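Local coordinates for sister chromatid cohesion protein PDS5 homolog C (PDB 7DE9) that supports sister chromatid cohesion and DNA repair by homologous recombination, and binds a monomethylated histone H3 tail through its tudor domain, at residues Ser15-Trp20 with Gly30-Tyr35; Ala38-Leu43 with Tyr55-Lys60. All blocks are in the same frame, centred on the assembly; numbering follows the deposited sequence.

Interaction 1 of 2, residues Ser15-Trp20 with Gly30-Tyr35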
loop_
_atom_site.group_PDB
_atom_site.type_symbol
_atom_site.label_atom_id
_atom_site.label_comp_id
_atom_site.label_asym_id
_atom_site.label_seq_id
_atom_site.Cartn_x
_atom_site.Cartn_y
_atom_site.Cartn_z
ATOM N N SER A 15 5.657 -6.993 -4.837
ATOM C CA SER A 15 6.654 -6.313 -4.024
ATOM C C SER A 15 6.212 -6.110 -2.582
ATOM O O SER A 15 5.041 -5.854 -2.304
ATOM C CB SER A 15 6.999 -4.954 -4.632
ATOM O OG SER A 15 7.653 -5.113 -5.880
ATOM N N ARG A 16 7.170 -6.231 -1.669
ATOM C CA ARG A 16 6.971 -5.829 -0.288
ATOM C C ARG A 16 7.221 -4.338 -0.180
ATOM O O ARG A 16 8.257 -3.841 -0.623
ATOM C CB ARG A 16 7.905 -6.587 0.652
ATOM C CG ARG A 16 7.594 -8.062 0.814
ATOM C CD ARG A 16 8.824 -8.814 1.312
ATOM N NE ARG A 16 9.902 -8.803 0.323
ATOM C CZ ARG A 16 11.060 -9.440 0.467
ATOM N NH1 ARG A 16 11.304 -10.139 1.568
ATOM N NH2 ARG A 16 11.979 -9.375 -0.489
ATOM N N ILE A 17 6.268 -3.623 0.403
ATOM C CA ILE A 17 6.404 -2.188 0.570
ATOM C C ILE A 17 6.071 -1.770 1.992
ATOM O O ILE A 17 5.514 -2.544 2.768
ATOM C CB ILE A 17 5.503 -1.409 -0.406
ATOM C CG1 ILE A 17 4.026 -1.589 -0.057
ATOM C CG2 ILE A 17 5.771 -1.834 -1.849
ATOM C CD1 ILE A 17 3.106 -0.763 -0.935
ATOM N N LYS A 18 6.447 -0.549 2.340
ATOM C CA LYS A 18 5.967 0.036 3.576
ATOM C C LYS A 18 5.161 1.279 3.233
ATOM O O LYS A 18 5.587 2.125 2.440
ATOM C CB LYS A 18 7.114 0.341 4.540
ATOM C CG LYS A 18 8.253 1.152 3.979
ATOM C CD LYS A 18 9.464 1.019 4.894
ATOM C CE LYS A 18 10.313 2.276 4.909
ATOM N NZ LYS A 18 11.486 2.129 5.815
ATOM N N VAL A 19 3.972 1.353 3.814
ATOM C CA VAL A 19 3.020 2.414 3.521
ATOM C C VAL A 19 2.920 3.338 4.730
ATOM O O VAL A 19 2.809 2.875 5.868
ATOM C CB VAL A 19 1.623 1.853 3.169
ATOM C CG1 VAL A 19 0.686 2.968 2.763
ATOM C CG2 VAL A 19 1.719 0.813 2.052
ATOM N N TRP A 20 2.981 4.639 4.470
ATOM C CA TRP A 20 2.900 5.649 5.516
ATOM C C TRP A 20 1.450 5.935 5.910
ATOM O O TRP A 20 0.637 6.332 5.076
ATOM C CB TRP A 20 3.597 6.929 5.040
ATOM C CG TRP A 20 3.546 8.073 5.980
ATOM C CD1 TRP A 20 2.727 9.160 5.901
ATOM C CD2 TRP A 20 4.363 8.267 7.139
ATOM N NE1 TRP A 20 2.979 10.014 6.944
ATOM C CE2 TRP A 20 3.978 9.487 7.722
ATOM C CE3 TRP A 20 5.379 7.520 7.749
ATOM C CZ2 TRP A 20 4.571 9.984 8.881
ATOM C CZ3 TRP A 20 5.967 8.011 8.897
ATOM C CH2 TRP A 20 5.561 9.236 9.451
ATOM N N GLY A 30 3.722 -4.372 4.179
ATOM C CA GLY A 30 2.770 -5.229 3.508
ATOM C C GLY A 30 3.287 -5.679 2.162
ATOM O O GLY A 30 4.404 -5.358 1.766
ATOM N N VAL A 31 2.470 -6.447 1.462
ATOM C CA VAL A 31 2.796 -6.857 0.108
ATOM C C VAL A 31 1.706 -6.370 -0.849
ATOM O O VAL A 31 0.517 -6.341 -0.503
ATOM C CB VAL A 31 2.964 -8.389 0.009
ATOM C CG1 VAL A 31 1.651 -9.102 0.302
ATOM C CG2 VAL A 31 3.482 -8.783 -1.362
ATOM N N VAL A 32 2.115 -5.961 -2.045
ATOM C CA VAL A 32 1.170 -5.601 -3.090
ATOM C C VAL A 32 0.688 -6.866 -3.784
ATOM O O VAL A 32 1.449 -7.517 -4.507
ATOM C CB VAL A 32 1.797 -4.653 -4.114
ATOM C CG1 VAL A 32 0.763 -4.210 -5.133
ATOM C CG2 VAL A 32 2.404 -3.460 -3.402
ATOM N N GLU A 33 -0.574 -7.218 -3.560
ATOM C CA GLU A 33 -1.118 -8.467 -4.075
ATOM C C GLU A 33 -1.734 -8.345 -5.470
ATOM O O GLU A 33 -1.728 -9.304 -6.237
ATOM C CB GLU A 33 -2.160 -9.024 -3.107
ATOM C CG GLU A 33 -2.513 -10.474 -3.391
ATOM C CD GLU A 33 -4.004 -10.711 -3.464
ATOM O OE1 GLU A 33 -4.731 -10.216 -2.577
ATOM O OE2 GLU A 33 -4.450 -11.387 -4.416
ATOM N N SER A 34 -2.271 -7.178 -5.805
ATOM C CA SER A 34 -2.852 -6.991 -7.127
ATOM C C SER A 34 -2.946 -5.526 -7.513
ATOM O O SER A 34 -2.729 -4.642 -6.688
ATOM C CB SER A 34 -4.239 -7.625 -7.196
ATOM O OG SER A 34 -5.070 -7.094 -6.188
ATOM N N TYR A 35 -3.272 -5.290 -8.780
ATOM C CA TYR A 35 -3.440 -3.948 -9.328
ATOM C C TYR A 35 -4.660 -3.883 -10.242
ATOM O O TYR A 35 -4.803 -4.681 -11.174
ATOM C CB TYR A 35 -2.189 -3.519 -10.096
ATOM C CG TYR A 35 -2.285 -2.156 -10.750
ATOM C CD1 TYR A 35 -2.373 -1.001 -9.985
ATOM C CD2 TYR A 35 -2.261 -2.027 -12.132
ATOM C CE1 TYR A 35 -2.451 0.243 -10.582
ATOM C CE2 TYR A 35 -2.335 -0.794 -12.734
ATOM C CZ TYR A 35 -2.429 0.338 -11.956
ATOM O OH TYR A 35 -2.503 1.571 -12.568
#
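The carbonyl oxygen of Ser15 is gripped by two consecutive residues of the partner strand. Val32 N donates to Ser15 O over 2.9 Å in a nearly straight bond (171° at the hydrogen), and Val31 CA lends a weaker CA-H...O contact to Ser15 O at 3.4 Å. The CG2 methyl of Val31 also rests against this oxygen, because it lies anti to the backbone N, beside the carbonyl carbon. Further along, Gly30 O is held in a similar way: Ile17 N reaches it at 2.9 Å, tilted 26° from the carbonyl plane, while Arg16 CA approaches Gly30 O to 3.3 Å. A return bond, Gly30 N to Ile17 O at 2.9 Å, makes Ile17 and Gly30 an antiparallel hydrogen-bonded pair beside the non-hydrogen-bonded pair Arg16 and Val31. Gly30 is almost fully extended here, a backbone shape glycine adopts easily.

The side chains sort by environment. Arg16 turns its end away from the contact, as suits an exposed cation. On the inner side Ile17 CD1 meets Val32 CG2 at 3.7 Å, and both beta-branched residues favour extended backbone while filling the core; Trp61 also touches Ile17. The two short strands run at 115° to each other, a strongly bent antiparallel hairpin, as in the small SH3-like barrel of tudor domains.

Interaction 2 of 2, residues Ala38-Leu43 with Tyr55-Lys60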
loop_
_atom_site.group_PDB
_atom_site.type_symbol
_atom_site.label_atom_id
_atom_site.label_comp_id
_atom_site.label_asym_id
_atom_site.label_seq_id
_atom_site.Cartn_x
_atom_site.Cartn_y
_atom_site.Cartn_z
ATOM N N ALA A 38 -7.989 -0.144 -14.337
ATOM C CA ALA A 38 -8.987 0.871 -14.662
ATOM C C ALA A 38 -9.129 1.914 -13.558
ATOM O O ALA A 38 -9.343 3.092 -13.837
ATOM C CB ALA A 38 -10.320 0.224 -14.932
ATOM N N LYS A 39 -9.018 1.477 -12.309
ATOM C CA LYS A 39 -9.206 2.375 -11.169
ATOM C C LYS A 39 -7.880 2.887 -10.616
ATOM O O LYS A 39 -7.862 3.743 -9.727
ATOM C CB LYS A 39 -9.982 1.676 -10.049
ATOM C CG LYS A 39 -11.312 1.066 -10.464
ATOM C CD LYS A 39 -11.937 0.310 -9.296
ATOM C CE LYS A 39 -13.130 -0.523 -9.731
ATOM N NZ LYS A 39 -12.737 -1.613 -10.667
ATOM N N LYS A 40 -6.785 2.348 -11.150
ATOM C CA LYS A 40 -5.428 2.651 -10.697
ATOM C C LYS A 40 -5.277 2.381 -9.191
ATOM O O LYS A 40 -4.733 3.191 -8.435
ATOM C CB LYS A 40 -5.058 4.090 -11.052
ATOM C CG LYS A 40 -5.103 4.359 -12.567
ATOM C CD LYS A 40 -4.009 5.327 -13.000
ATOM C CE LYS A 40 -4.384 6.762 -12.666
ATOM N NZ LYS A 40 -3.212 7.666 -12.451
ATOM N N LYS A 41 -5.754 1.213 -8.781
ATOM C CA LYS A 41 -5.744 0.800 -7.386
ATOM C C LYS A 41 -4.794 -0.369 -7.146
ATOM O O LYS A 41 -4.737 -1.302 -7.946
ATOM C CB LYS A 41 -7.151 0.397 -6.944
ATOM C CG LYS A 41 -8.169 1.523 -6.922
ATOM C CD LYS A 41 -7.845 2.518 -5.832
ATOM C CE LYS A 41 -7.509 3.873 -6.422
ATOM N NZ LYS A 41 -8.681 4.486 -7.115
ATOM N N HIS A 42 -4.057 -0.311 -6.040
ATOM C CA HIS A 42 -3.261 -1.448 -5.572
ATOM C C HIS A 42 -3.890 -2.055 -4.333
ATOM O O HIS A 42 -4.323 -1.334 -3.448
ATOM C CB HIS A 42 -1.832 -1.030 -5.239
ATOM C CG HIS A 42 -1.006 -0.675 -6.434
ATOM N ND1 HIS A 42 -0.961 0.602 -6.950
ATOM C CD2 HIS A 42 -0.184 -1.425 -7.204
ATOM C CE1 HIS A 42 -0.146 0.622 -7.991
ATOM N NE2 HIS A 42 0.340 -0.593 -8.165
ATOM N N LEU A 43 -3.925 -3.380 -4.263
ATOM C CA LEU A 43 -4.379 -4.048 -3.057
ATOM C C LEU A 43 -3.167 -4.374 -2.209
ATOM O O LEU A 43 -2.292 -5.112 -2.642
ATOM C CB LEU A 43 -5.161 -5.317 -3.389
ATOM C CG LEU A 43 -5.605 -6.191 -2.215
ATOM C CD1 LEU A 43 -6.514 -5.429 -1.272
ATOM C CD2 LEU A 43 -6.307 -7.425 -2.732
ATOM N N TYR A 55 -4.693 4.196 -3.706
ATOM C CA TYR A 55 -4.085 4.941 -4.794
ATOM C C TYR A 55 -2.702 5.360 -4.324
ATOM O O TYR A 55 -2.555 6.338 -3.593
ATOM C CB TYR A 55 -4.920 6.162 -5.169
ATOM C CG TYR A 55 -4.414 6.929 -6.373
ATOM C CD1 TYR A 55 -4.398 6.349 -7.636
ATOM C CD2 TYR A 55 -3.971 8.238 -6.250
ATOM C CE1 TYR A 55 -3.949 7.050 -8.738
ATOM C CE2 TYR A 55 -3.522 8.947 -7.346
ATOM C CZ TYR A 55 -3.509 8.348 -8.586
ATOM O OH TYR A 55 -3.060 9.052 -9.682
ATOM N N LEU A 56 -1.688 4.605 -4.723
ATOM C CA LEU A 56 -0.359 4.793 -4.167
ATOM C C LEU A 56 0.279 6.120 -4.566
ATOM O O LEU A 56 1.150 6.626 -3.858
ATOM C CB LEU A 56 0.538 3.630 -4.570
ATOM C CG LEU A 56 0.193 2.388 -3.756
ATOM C CD1 LEU A 56 0.963 1.192 -4.240
ATOM C CD2 LEU A 56 0.484 2.637 -2.292
ATOM N N LYS A 57 -0.174 6.696 -5.677
ATOM C CA LYS A 57 0.382 7.955 -6.163
ATOM C C LYS A 57 0.123 9.106 -5.194
ATOM O O LYS A 57 0.884 10.075 -5.151
ATOM C CB LYS A 57 -0.184 8.292 -7.543
ATOM C CG LYS A 57 0.814 8.123 -8.675
ATOM C CD LYS A 57 0.133 7.809 -9.996
ATOM C CE LYS A 57 -0.582 6.470 -9.935
ATOM N NZ LYS A 57 -1.099 6.079 -11.272
ATOM N N ASN A 58 -0.951 8.999 -4.416
ATOM C CA ASN A 58 -1.264 10.004 -3.404
ATOM C C ASN A 58 -0.968 9.493 -2.002
ATOM O O ASN A 58 -1.513 9.986 -1.016
ATOM C CB ASN A 58 -2.724 10.444 -3.509
ATOM C CG ASN A 58 -2.863 11.869 -4.007
ATOM O OD1 ASN A 58 -2.113 12.756 -3.598
ATOM N ND2 ASN A 58 -3.813 12.093 -4.906
ATOM N N GLN A 59 -0.091 8.498 -1.934
ATOM C CA GLN A 59 0.365 7.948 -0.667
ATOM C C GLN A 59 1.847 8.205 -0.490
ATOM O O GLN A 59 2.598 8.258 -1.461
ATOM C CB GLN A 59 0.103 6.441 -0.596
ATOM C CG GLN A 59 -1.362 6.051 -0.564
ATOM C CD GLN A 59 -2.014 6.361 0.764
ATOM O OE1 GLN A 59 -1.365 6.322 1.811
ATOM N NE2 GLN A 59 -3.305 6.678 0.730
ATOM N N LYS A 60 2.270 8.370 0.752
ATOM C CA LYS A 60 3.679 8.247 1.048
ATOM C C LYS A 60 3.939 6.779 1.318
ATOM O O LYS A 60 3.274 6.151 2.140
ATOM C CB LYS A 60 4.093 9.138 2.218
ATOM C CG LYS A 60 3.948 10.599 1.890
ATOM C CD LYS A 60 5.154 11.035 1.083
ATOM C CE LYS A 60 4.870 12.265 0.256
ATOM N NZ LYS A 60 3.659 13.022 0.703
HETATM O O HOH W 1 -2.175 3.119 -7.023
#
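Lys40 sets CG anti to its carbonyl carbon (chi1 -60°) and Tyr55 sets CG anti to its backbone N (chi1 -175°), and the two side chains lie side by side, pointing the same way. The aliphatic CB of Lys40 lies near Tyr55 CE1, and Lys40 O meets the same ring at its edge, in plane, 3.3 Å from Tyr55 CD1. Lysine suits this partly exposed edge of the fold because its aliphatic chain packs along the phenol. As modelled, Lys40 NZ donates to Tyr55 OH at 3.1 Å, but Lys57 crosses Lys40 at about a right angle and brings the two amines so close that the placement of these ends is doubtful.

Lys40 and Lys41 together face Asp36 in a G1 beta bulge. Lys40 takes the left-handed backbone conformation of the first bulge position, where glycine is the commonest residue. Lys41 curls back so that NZ hydrogen-bonds to Lys39 O at 2.8 Å and CE rests on Tyr55 CB.

One residue further, the flat ring of His42 offers one face to the Leu56 CD1 methyl in a CH-pi contact, 3.7 Å from its centroid, while its polar nitrogens serve the edge. A water in the ring plane lies 2.8 Å from His42 ND1; it donates to Lys40 O and accepts from Leu56 N, tying the bulge to the 3-10 turn of Leu56 and Lys57. His42 NE2 hydrogen-bonds to Gly9 O, and Leu12 packs on both His42 and Leu56.

Interactions 1 and 2 follow one another along the chain, their centres about 11 Å apart, and both reach the same antiparallel sheet. The first pairs strands 16-21 and 26-36; the second sets the start of strand 41-46, next to 26-36 in the sheet, against the loop between strands 51-54 and 61-63. They meet where Tyr35 packs on His42, and probable backbone hydrogen bonds join Glu33 to Leu43 and Trp20 to Lys60. The loop thus leads from interaction 2 back to strand 16-21. Val19 on that strand packs on a basic side chain of the bound peptide, and Gln59 in the loop hydrogen-bonds to a basic side chain, so one segment of each interaction borders the peptide-binding site.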